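Local coordinates for DUF2235 domain-containing protein (Pseudomonas aeruginosa, PDB 4O5P) that probably hydrolyses phospholipids as a type VI secretion effector of the alpha/beta-hydrolase clan, acting on target membranes, at residues R474-T477 / A478-T481; A482-I485 / D486-G490; A583-K587 / G588-V592; F612-E616 / E617-E621. One frame throughout, in Å; residues are numbered along the deposited sequence.

Contact 1 (R474-T477 / A478-T481)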
loop_
_atom_site.group_PDB
_atom_site.type_symbol
_atom_site.label_atom_id
_atom_site.label_comp_id
_atom_site.label_asym_id
_atom_site.label_seq_id
_atom_site.Cartn_x
_atom_site.Cartn_y
_atom_site.Cartn_z
ATOM N N ARG A 474 -13.708 -11.813 -10.537
ATOM C CA ARG A 474 -14.419 -11.895 -11.813
ATOM C C ARG A 474 -15.855 -11.391 -11.640
ATOM O O ARG A 474 -16.319 -10.497 -12.375
ATOM C CB ARG A 474 -14.433 -13.346 -12.345
ATOM C CG ARG A 474 -15.365 -13.540 -13.546
ATOM C CD ARG A 474 -15.495 -14.980 -14.062
ATOM N NE ARG A 474 -16.325 -14.978 -15.278
ATOM C CZ ARG A 474 -16.773 -16.063 -15.911
ATOM N NH1 ARG A 474 -16.498 -17.289 -15.465
ATOM N NH2 ARG A 474 -17.514 -15.922 -16.999
ATOM N N ARG A 475 -16.544 -11.936 -10.642
ATOM C CA ARG A 475 -17.958 -11.614 -10.459
ATOM C C ARG A 475 -18.213 -10.180 -9.958
ATOM O O ARG A 475 -19.125 -9.508 -10.436
ATOM C CB ARG A 475 -18.642 -12.672 -9.563
ATOM C CG ARG A 475 -20.174 -12.527 -9.506
ATOM C CD ARG A 475 -20.850 -13.684 -8.754
ATOM N NE ARG A 475 -22.307 -13.570 -8.802
ATOM C CZ ARG A 475 -23.029 -12.865 -7.930
ATOM N NH1 ARG A 475 -22.424 -12.215 -6.949
ATOM N NH2 ARG A 475 -24.356 -12.801 -8.034
ATOM N N GLU A 476 -17.384 -9.691 -9.034
ATOM C CA GLU A 476 -17.533 -8.325 -8.528
ATOM C C GLU A 476 -17.162 -7.284 -9.582
ATOM O O GLU A 476 -17.755 -6.189 -9.633
ATOM C CB GLU A 476 -16.716 -8.138 -7.236
ATOM C CG GLU A 476 -17.338 -8.895 -6.070
ATOM C CD GLU A 476 -18.749 -8.407 -5.784
ATOM O OE1 GLU A 476 -18.991 -7.170 -5.907
ATOM O OE2 GLU A 476 -19.608 -9.250 -5.414
ATOM N N THR A 477 -16.222 -7.647 -10.454
ATOM C CA THR A 477 -15.836 -6.748 -11.548
ATOM C C THR A 477 -17.040 -6.653 -12.444
ATOM O O THR A 477 -17.389 -5.559 -12.892
ATOM C CB THR A 477 -14.648 -7.256 -12.352
ATOM O OG1 THR A 477 -13.506 -7.374 -11.486
ATOM C CG2 THR A 477 -14.292 -6.237 -13.469
ATOM N N ALA A 478 -17.679 -7.803 -12.675
ATOM C CA ALA A 478 -18.900 -7.847 -13.485
ATOM C C ALA A 478 -20.015 -6.991 -12.887
ATOM O O ALA A 478 -20.747 -6.328 -13.622
ATOM C CB ALA A 478 -19.371 -9.283 -13.673
ATOM N N LEU A 479 -20.161 -7.022 -11.566
ATOM C CA LEU A 479 -21.210 -6.235 -10.897
ATOM C C LEU A 479 -21.004 -4.726 -11.048
ATOM O O LEU A 479 -21.927 -3.983 -11.441
ATOM C CB LEU A 479 -21.323 -6.633 -9.418
ATOM C CG LEU A 479 -22.261 -5.843 -8.503
ATOM C CD1 LEU A 479 -23.680 -5.789 -9.078
ATOM C CD2 LEU A 479 -22.258 -6.475 -7.096
ATOM N N ILE A 480 -19.796 -4.257 -10.766
ATOM C CA ILE A 480 -19.574 -2.820 -10.906
ATOM C C ILE A 480 -19.608 -2.392 -12.391
ATOM O O ILE A 480 -20.047 -1.287 -12.716
ATOM C CB ILE A 480 -18.305 -2.350 -10.162
ATOM C CG1 ILE A 480 -18.302 -0.828 -10.030
ATOM C CG2 ILE A 480 -17.064 -2.846 -10.856
ATOM C CD1 ILE A 480 -17.192 -0.260 -9.118
ATOM N N THR A 481 -19.185 -3.285 -13.285
ATOM C CA THR A 481 -19.351 -3.032 -14.721
ATOM C C THR A 481 -20.835 -2.842 -15.048
ATOM O O THR A 481 -21.213 -1.876 -15.720
ATOM C CB THR A 481 -18.801 -4.197 -15.572
ATOM O OG1 THR A 481 -17.378 -4.294 -15.402
ATOM C CG2 THR A 481 -19.115 -3.968 -17.066
#
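T481 turns back on T477 one helical turn earlier, and both its hydroxyl and its amide donate to the same carbonyl, within two successive turns of the alpha-helix 469-487. OG1 of T481 lies 2.8 Å from O of T477, and T481 N reaches that oxygen at 2.9 Å. The two donors come from opposite faces of the carbonyl plane: the hydroxyl stands 41° out of it, whereas the amide is tilted less steeply to the other side. OG1 is brought there by a chi1 of -65°, which sets it beside its own backbone N and anti to the carbonyl carbon. The i to i+4 ladder continues in A478 N to R474 O, L479 N to R475 O and I480 N to E476 O, the last nearly straight at 171°.

Beside this ladder, E476 and L479 run side by side in the same direction, and the methyl CD2 of L479 sits 3.5 Å from OE1 of E476. That carboxylate is buried but well gripped: H338 and W460 donate to OE1, and Q463 to OE2. Further out, R474 forms a salt bridge with D629 of helix 616-637, on which A478 also packs, while L479 and I480 meet F655 of helix 649-657. On the T477 side, the branch methyl CG2 of I480 comes 3.4 Å from O of T477.

Contact 2 (A482-I485 / D486-G490)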
loop_
_atom_site.group_PDB
_atom_site.type_symbol
_atom_site.label_atom_id
_atom_site.label_comp_id
_atom_site.label_asym_id
_atom_site.label_seq_id
_atom_site.Cartn_x
_atom_site.Cartn_y
_atom_site.Cartn_z
ATOM N N ALA A 482 -21.670 -3.772 -14.574
ATOM C CA ALA A 482 -23.120 -3.677 -14.762
ATOM C C ALA A 482 -23.661 -2.335 -14.279
ATOM O O ALA A 482 -24.464 -1.713 -14.965
ATOM C CB ALA A 482 -23.842 -4.830 -14.059
ATOM N N TRP A 483 -23.212 -1.882 -13.108
ATOM C CA TRP A 483 -23.624 -0.568 -12.602
ATOM C C TRP A 483 -23.164 0.587 -13.496
ATOM O O TRP A 483 -23.909 1.549 -13.705
ATOM C CB TRP A 483 -23.089 -0.360 -11.187
ATOM C CG TRP A 483 -23.372 0.999 -10.593
ATOM C CD1 TRP A 483 -24.460 1.358 -9.846
ATOM C CD2 TRP A 483 -22.526 2.156 -10.648
ATOM N NE1 TRP A 483 -24.340 2.676 -9.435
ATOM C CE2 TRP A 483 -23.169 3.188 -9.925
ATOM C CE3 TRP A 483 -21.294 2.428 -11.261
ATOM C CZ2 TRP A 483 -22.622 4.465 -9.794
ATOM C CZ3 TRP A 483 -20.746 3.690 -11.120
ATOM C CH2 TRP A 483 -21.409 4.692 -10.389
ATOM N N ARG A 484 -21.940 0.494 -14.015
ATOM C CA ARG A 484 -21.425 1.509 -14.939
ATOM C C ARG A 484 -22.184 1.536 -16.263
ATOM O O ARG A 484 -22.309 2.595 -16.863
ATOM C CB ARG A 484 -19.927 1.319 -15.230
ATOM C CG ARG A 484 -19.016 1.592 -14.057
ATOM C CD ARG A 484 -17.593 1.066 -14.325
ATOM N NE ARG A 484 -16.817 1.194 -13.094
ATOM C CZ ARG A 484 -15.851 0.363 -12.741
ATOM N NH1 ARG A 484 -15.514 -0.644 -13.535
ATOM N NH2 ARG A 484 -15.222 0.551 -11.599
ATOM N N ILE A 485 -22.676 0.391 -16.735
ATOM C CA ILE A 485 -23.403 0.396 -18.014
ATOM C C ILE A 485 -24.596 1.376 -17.931
ATOM O O ILE A 485 -24.921 2.076 -18.902
ATOM C CB ILE A 485 -23.876 -1.016 -18.436
ATOM C CG1 ILE A 485 -22.678 -1.904 -18.790
ATOM C CG2 ILE A 485 -24.821 -0.944 -19.640
ATOM C CD1 ILE A 485 -23.039 -3.389 -18.860
ATOM N N ASP A 486 -25.237 1.437 -16.767
ATOM C CA ASP A 486 -26.300 2.417 -16.591
ATOM C C ASP A 486 -25.788 3.800 -16.202
ATOM O O ASP A 486 -26.081 4.766 -16.893
ATOM C CB ASP A 486 -27.377 1.938 -15.617
ATOM C CG ASP A 486 -28.547 2.888 -15.553
ATOM O OD1 ASP A 486 -28.515 3.820 -14.711
ATOM O OD2 ASP A 486 -29.493 2.715 -16.357
ATOM N N ARG A 487 -25.025 3.911 -15.113
ATOM C CA ARG A 487 -24.640 5.233 -14.613
ATOM C C ARG A 487 -23.602 5.994 -15.468
ATOM O O ARG A 487 -23.550 7.216 -15.419
ATOM C CB ARG A 487 -24.137 5.144 -13.164
ATOM C CG ARG A 487 -25.209 5.358 -12.088
ATOM C CD ARG A 487 -26.295 4.265 -12.046
ATOM N NE ARG A 487 -27.120 4.451 -10.844
ATOM C CZ ARG A 487 -28.436 4.649 -10.846
ATOM N NH1 ARG A 487 -29.120 4.668 -11.995
ATOM N NH2 ARG A 487 -29.069 4.842 -9.701
ATOM N N TYR A 488 -22.769 5.276 -16.219
ATOM C CA TYR A 488 -21.741 5.925 -17.039
ATOM C C TYR A 488 -22.090 5.796 -18.512
ATOM O O TYR A 488 -22.076 6.785 -19.235
ATOM C CB TYR A 488 -20.352 5.311 -16.823
ATOM C CG TYR A 488 -19.666 5.630 -15.509
ATOM C CD1 TYR A 488 -20.282 6.419 -14.539
ATOM C CD2 TYR A 488 -18.387 5.143 -15.253
ATOM C CE1 TYR A 488 -19.649 6.701 -13.345
ATOM C CE2 TYR A 488 -17.749 5.413 -14.072
ATOM C CZ TYR A 488 -18.383 6.197 -13.117
ATOM O OH TYR A 488 -17.749 6.487 -11.944
ATOM N N ALA A 489 -22.380 4.581 -18.975
ATOM C CA ALA A 489 -22.680 4.424 -20.404
ATOM C C ALA A 489 -24.026 5.059 -20.716
ATOM O O ALA A 489 -24.261 5.504 -21.846
ATOM C CB ALA A 489 -22.668 2.967 -20.823
ATOM N N GLY A 490 -24.902 5.104 -19.715
ATOM C CA GLY A 490 -26.226 5.683 -19.894
ATOM C C GLY A 490 -26.256 7.190 -19.720
ATOM O O GLY A 490 -27.337 7.795 -19.663
#
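W483 presents the face of its indole to R487 and its edge to Y488, so one ring carries two differently oriented contacts at the C-terminal end of helix 469-487. CB of R487 lies 3.8 Å from the centroid of the six-membered ring of W483, a CH-pi contact in which CB stands nearly over the ring face, offset toward the rim. A bend at chi2 (66°) carries the rest of the R487 chain over the indole, with CG 3.6 Å from CZ2 of W483. The guanidinium then stands steeply to the indole, their planes 74° apart.

In the edge-to-face pair, the edge of the W483 six-membered ring is turned to the face of Y488; the planes meet at 67°, and CZ3 of W483 is 3.9 Å from CE1 of Y488. R484 runs alongside the tyrosine in the same direction, its CG 3.8 Å from CD2 of Y488.

The polar ends are held from outside: D656 takes both W483 NE1 and R487 NH2, Q340 accepts from R484, and the Y488 hydroxyl is hydrogen-bonded to D661. NH1 of R487 makes a salt bridge to OD1 of D486, which lies close to the guanidinium plane and is also paired with K495. As the helix ends, O of R484 accepts from Y488 N at 2.8 Å and from A489 N at 2.9 Å, the latter nearly on the extension of the C=O bond.

Contact 3 (A583-K587 / G588-V592)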
loop_
_atom_site.group_PDB
_atom_site.type_symbol
_atom_site.label_atom_id
_atom_site.label_comp_id
_atom_site.label_asym_id
_atom_site.label_seq_id
_atom_site.Cartn_x
_atom_site.Cartn_y
_atom_site.Cartn_z
ATOM N N ALA A 583 -17.776 4.550 -21.342
ATOM C CA ALA A 583 -18.756 4.485 -22.431
ATOM C C ALA A 583 -18.105 4.088 -23.757
ATOM O O ALA A 583 -18.580 3.171 -24.439
ATOM C CB ALA A 583 -19.491 5.816 -22.563
ATOM N N HIS A 584 -17.025 4.788 -24.117
ATOM C CA HIS A 584 -16.273 4.450 -25.326
ATOM C C HIS A 584 -15.833 2.980 -25.349
ATOM O O HIS A 584 -16.088 2.254 -26.334
ATOM C CB HIS A 584 -15.045 5.352 -25.465
ATOM C CG HIS A 584 -14.246 5.096 -26.707
ATOM N ND1 HIS A 584 -13.028 4.451 -26.689
ATOM C CD2 HIS A 584 -14.503 5.376 -28.006
ATOM C CE1 HIS A 584 -12.562 4.362 -27.921
ATOM N NE2 HIS A 584 -13.440 4.908 -28.741
ATOM N N ASP A 585 -15.176 2.544 -24.274
ATOM C CA ASP A 585 -14.711 1.160 -24.181
ATOM C C ASP A 585 -15.864 0.169 -24.337
ATOM O O ASP A 585 -15.735 -0.865 -25.000
ATOM C CB ASP A 585 -14.022 0.900 -22.830
ATOM C CG ASP A 585 -12.679 1.597 -22.703
ATOM O OD1 ASP A 585 -12.189 2.154 -23.711
ATOM O OD2 ASP A 585 -12.110 1.587 -21.587
ATOM N N TYR A 586 -16.995 0.471 -23.718
ATOM C CA TYR A 586 -18.079 -0.503 -23.673
ATOM C C TYR A 586 -18.805 -0.558 -25.020
ATOM O O TYR A 586 -19.301 -1.609 -25.413
ATOM C CB TYR A 586 -19.049 -0.179 -22.533
ATOM C CG TYR A 586 -20.252 -1.099 -22.482
ATOM C CD1 TYR A 586 -20.154 -2.375 -21.942
ATOM C CD2 TYR A 586 -21.476 -0.691 -22.980
ATOM C CE1 TYR A 586 -21.253 -3.228 -21.896
ATOM C CE2 TYR A 586 -22.579 -1.528 -22.940
ATOM C CZ TYR A 586 -22.466 -2.786 -22.400
ATOM O OH TYR A 586 -23.576 -3.596 -22.376
ATOM N N LYS A 587 -18.847 0.564 -25.733
ATOM C CA LYS A 587 -19.514 0.593 -27.045
ATOM C C LYS A 587 -18.647 -0.125 -28.080
ATOM O O LYS A 587 -19.155 -0.843 -28.941
ATOM C CB LYS A 587 -19.809 2.032 -27.493
ATOM C CG LYS A 587 -20.728 2.116 -28.741
ATOM C CD LYS A 587 -20.805 3.527 -29.322
ATOM C CE LYS A 587 -21.941 4.352 -28.714
ATOM N NZ LYS A 587 -21.769 4.589 -27.236
ATOM N N GLY A 588 -17.330 0.043 -27.965
ATOM C CA GLY A 588 -16.400 -0.604 -28.872
ATOM C C GLY A 588 -16.420 -0.082 -30.301
ATOM O O GLY A 588 -16.103 -0.818 -31.233
ATOM N N ASP A 589 -16.800 1.182 -30.476
ATOM C CA ASP A 589 -16.709 1.847 -31.772
ATOM C C ASP A 589 -15.261 2.312 -31.993
ATOM O O ASP A 589 -14.973 3.513 -31.926
ATOM C CB ASP A 589 -17.646 3.060 -31.789
ATOM C CG ASP A 589 -18.953 2.784 -32.499
ATOM O OD1 ASP A 589 -19.451 1.633 -32.434
ATOM O OD2 ASP A 589 -19.488 3.729 -33.129
ATOM N N TRP A 590 -14.358 1.369 -32.257
ATOM C CA TRP A 590 -12.926 1.634 -32.149
ATOM C C TRP A 590 -12.404 2.617 -33.186
ATOM O O TRP A 590 -11.579 3.475 -32.873
ATOM C CB TRP A 590 -12.110 0.334 -32.222
ATOM C CG TRP A 590 -12.544 -0.763 -31.271
ATOM C CD1 TRP A 590 -12.900 -2.043 -31.598
ATOM C CD2 TRP A 590 -12.645 -0.676 -29.849
ATOM N NE1 TRP A 590 -13.217 -2.757 -30.465
ATOM C CE2 TRP A 590 -13.076 -1.940 -29.378
ATOM C CE3 TRP A 590 -12.426 0.347 -28.925
ATOM C CZ2 TRP A 590 -13.284 -2.206 -28.020
ATOM C CZ3 TRP A 590 -12.640 0.081 -27.578
ATOM C CH2 TRP A 590 -13.063 -1.186 -27.142
ATOM N N GLY A 591 -12.882 2.487 -34.419
ATOM C CA GLY A 591 -12.340 3.257 -35.521
ATOM C C GLY A 591 -11.530 2.344 -36.424
ATOM O O GLY A 591 -11.769 1.123 -36.469
ATOM N N VAL A 592 -10.574 2.925 -37.148
ATOM C CA VAL A 592 -9.633 2.123 -37.921
ATOM C C VAL A 592 -8.706 1.413 -36.939
ATOM O O VAL A 592 -8.376 1.954 -35.882
ATOM C CB VAL A 592 -8.821 2.977 -38.940
ATOM C CG1 VAL A 592 -7.689 3.732 -38.255
ATOM C CG2 VAL A 592 -8.252 2.095 -40.048
#
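The last turn of helix 571-587 closes with G588 N donating to H584 O at 3.0 Å, after which G588 leaves helical geometry with a positive phi of 69° and the chain passes through an inverse gamma turn centred on D589. The chain runs on away from the helix, and only the W590 side chain turns back, laying its indole against the last turn.

The indole of W590 points its edge at the face of H584 in an offset edge-to-face arrangement, with the planes 79° apart and the centroids of the histidine and six-membered rings 5.9 Å apart. The nearest atoms are CE3 of W590 and CE1 of H584, at 4.1 Å, with CE1 close to the indole plane. H584 reaches this position because its CG is anti to the backbone N (chi1 -178°), which swings the imidazole toward the loop. Further round the six-membered ring, CH2 of W590 lies 3.4 Å from O of D585. One face of the indole also lies over CA of G588, so the tryptophan also covers the glycine at the helix exit.

K587 and D589 meet through carbon, CD of the lysine lying 3.8 Å from CG of the aspartate, whereas NZ of K587 and OD2 of D589 remain 6.4 Å apart and form no salt bridge. The helix side is anchored inward: T679 hydrogen-bonds to the D585 carboxylate and Y623 to the backbone O of D585, and Y586 stacks on H627. The helix thus ends at its C-terminus on a glycine of positive, left-handed phi, just after the last helical residue, here at the protein surface and leading toward strand 596-604.

Contact 4 (F612-E616 / E617-E621); sequences FLINE and EDEAE
OD1 of N615 accepts the backbone N-H of D618 at 2.9 Å with an N-H...O angle of 162°, the side-chain bond of an N-cap at the start of helix 616-637. The donor lies in the plane of the amide on a lone pair of OD1. A chi1 of 179° makes this possible, setting the N615 amide beside its own carbonyl carbon, so that OD1 faces the N-H groups of the first turn. The main chain adds E619 N to N615 O at 2.9 Å and A620 N to E616 O at 3.0 Å, so N615 serves the turn through both its side chain and its carbonyl.

The capping oxygen has acidic company. OD1 of D618 lies 3.2 Å from OD1 of N615, two acceptors with no bond between them, and the amide and carboxylate planes are inclined at 51°. R696, which forms a salt bridge with D618, would probably ease this closeness. OE1 of E616 and OE1 of E617 are likewise near, at 4.4 Å, and R723 serves both residues, through its backbone N for E616 and its guanidinium for E617.

E619 extends across I614 at about a right angle, with its CD 3.7 Å from CD1 of the isoleucine; R722 and R683 bind its two oxygens. Strand 609-614 lies between 294-299 and 697-702 in an antiparallel sheet, and the capped turn leads from it into helix 616-637, with the arginines of strand 715-723 alongside.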
loop_
_atom_site.group_PDB
_atom_site.type_symbol
_atom_site.label_atom_id
_atom_site.label_comp_id
_atom_site.label_asym_id
_atom_site.label_seq_id
_atom_site.Cartn_x
_atom_site.Cartn_y
_atom_site.Cartn_z
ATOM N N PHE A 612 6.267 -5.076 -15.629
ATOM C CA PHE A 612 5.796 -6.153 -16.492
ATOM C C PHE A 612 5.053 -5.602 -17.700
ATOM O O PHE A 612 4.624 -4.452 -17.697
ATOM C CB PHE A 612 4.761 -7.015 -15.764
ATOM C CG PHE A 612 5.265 -7.691 -14.539
ATOM C CD1 PHE A 612 6.091 -8.807 -14.634
ATOM C CD2 PHE A 612 4.893 -7.233 -13.287
ATOM C CE1 PHE A 612 6.550 -9.435 -13.496
ATOM C CE2 PHE A 612 5.340 -7.863 -12.149
ATOM C CZ PHE A 612 6.168 -8.971 -12.255
ATOM N N LEU A 613 4.859 -6.473 -18.693
ATOM C CA LEU A 613 3.888 -6.297 -19.774
ATOM C C LEU A 613 2.836 -7.404 -19.662
ATOM O O LEU A 613 3.159 -8.523 -19.265
ATOM C CB LEU A 613 4.573 -6.429 -21.134
ATOM C CG LEU A 613 5.340 -5.227 -21.671
ATOM C CD1 LEU A 613 5.914 -5.531 -23.048
ATOM C CD2 LEU A 613 4.418 -4.042 -21.716
ATOM N N ILE A 614 1.585 -7.109 -20.006
ATOM C CA ILE A 614 0.547 -8.145 -19.994
ATOM C C ILE A 614 0.361 -8.741 -21.403
ATOM O O ILE A 614 0.836 -8.180 -22.400
ATOM C CB ILE A 614 -0.795 -7.606 -19.486
ATOM C CG1 ILE A 614 -1.322 -6.517 -20.425
ATOM C CG2 ILE A 614 -0.664 -7.070 -18.043
ATOM C CD1 ILE A 614 -2.612 -5.902 -19.954
ATOM N N ASN A 615 -0.336 -9.868 -21.479
ATOM C CA ASN A 615 -0.458 -10.618 -22.725
ATOM C C ASN A 615 -1.631 -10.125 -23.565
ATOM O O ASN A 615 -2.713 -9.915 -23.032
ATOM C CB ASN A 615 -0.638 -12.108 -22.404
ATOM C CG ASN A 615 -0.796 -12.960 -23.644
ATOM O OD1 ASN A 615 -1.908 -13.355 -24.007
ATOM N ND2 ASN A 615 0.317 -13.247 -24.305
ATOM N N GLU A 616 -1.434 -9.976 -24.878
ATOM C CA GLU A 616 -2.465 -9.389 -25.746
ATOM C C GLU A 616 -3.717 -10.252 -25.844
ATOM O O GLU A 616 -4.843 -9.752 -25.725
ATOM C CB GLU A 616 -1.918 -9.114 -27.151
ATOM C CG GLU A 616 -0.667 -8.239 -27.185
ATOM C CD GLU A 616 0.609 -9.059 -27.311
ATOM O OE1 GLU A 616 0.917 -9.833 -26.375
ATOM O OE2 GLU A 616 1.295 -8.931 -28.356
ATOM N N GLU A 617 -3.507 -11.544 -26.066
ATOM C CA GLU A 617 -4.590 -12.523 -26.088
ATOM C C GLU A 617 -5.400 -12.499 -24.788
ATOM O O GLU A 617 -6.636 -12.395 -24.821
ATOM C CB GLU A 617 -4.028 -13.935 -26.356
ATOM C CG GLU A 617 -3.650 -14.216 -27.837
ATOM C CD GLU A 617 -2.470 -13.383 -28.340
ATOM O OE1 GLU A 617 -1.419 -13.339 -27.657
ATOM O OE2 GLU A 617 -2.584 -12.767 -29.425
ATOM N N ASP A 618 -4.711 -12.591 -23.647
ATOM C CA ASP A 618 -5.384 -12.581 -22.338
ATOM C C ASP A 618 -6.142 -11.276 -22.082
ATOM O O ASP A 618 -7.197 -11.281 -21.459
ATOM C CB ASP A 618 -4.389 -12.805 -21.191
ATOM C CG ASP A 618 -3.637 -14.129 -21.295
ATOM O OD1 ASP A 618 -3.974 -14.977 -22.155
ATOM O OD2 ASP A 618 -2.700 -14.330 -20.495
ATOM N N GLU A 619 -5.575 -10.163 -22.540
ATOM C CA GLU A 619 -6.193 -8.851 -22.403
ATOM C C GLU A 619 -7.504 -8.806 -23.199
ATOM O O GLU A 619 -8.532 -8.260 -22.736
ATOM C CB GLU A 619 -5.213 -7.782 -22.934
ATOM C CG GLU A 619 -5.604 -6.364 -22.590
ATOM C CD GLU A 619 -4.563 -5.342 -22.999
ATOM O OE1 GLU A 619 -3.637 -5.698 -23.761
ATOM O OE2 GLU A 619 -4.693 -4.173 -22.580
ATOM N N ALA A 620 -7.460 -9.378 -24.403
ATOM C CA ALA A 620 -8.659 -9.485 -25.241
ATOM C C ALA A 620 -9.712 -10.333 -24.527
ATOM O O ALA A 620 -10.878 -9.949 -24.434
ATOM C CB ALA A 620 -8.318 -10.086 -26.627
ATOM N N GLU A 621 -9.305 -11.475 -23.990
ATOM C CA GLU A 621 -10.306 -12.324 -23.358
ATOM C C GLU A 621 -10.866 -11.695 -22.082
ATOM O O GLU A 621 -12.055 -11.832 -21.805
ATOM C CB GLU A 621 -9.797 -13.754 -23.140
ATOM C CG GLU A 621 -10.356 -14.478 -21.904
ATOM C CD GLU A 621 -11.860 -14.753 -21.928
ATOM O OE1 GLU A 621 -12.562 -14.385 -22.901
ATOM O OE2 GLU A 621 -12.355 -15.353 -20.940
#

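Contacts 1 and 2 share helix 469-487 and are both buried: contact 1 is a mid-helix ladder with a threonine bond to the backbone, whereas contact 2 is where the helix ends and aromatic and arginine packing takes over. Contact 3 is the surface member, another helix end but closed by a glycine and an indole edge. It meets contact 2 directly, CD1 of I485 lying 3.5 Å from CE1 of Y586. Contact 4 is buried and opens a helix instead, its acidic residues met by arginines. Helix 616-637, which it starts, also packs against contact 1, although the nearest atoms of contacts 1 and 4 are about 7 Å apart.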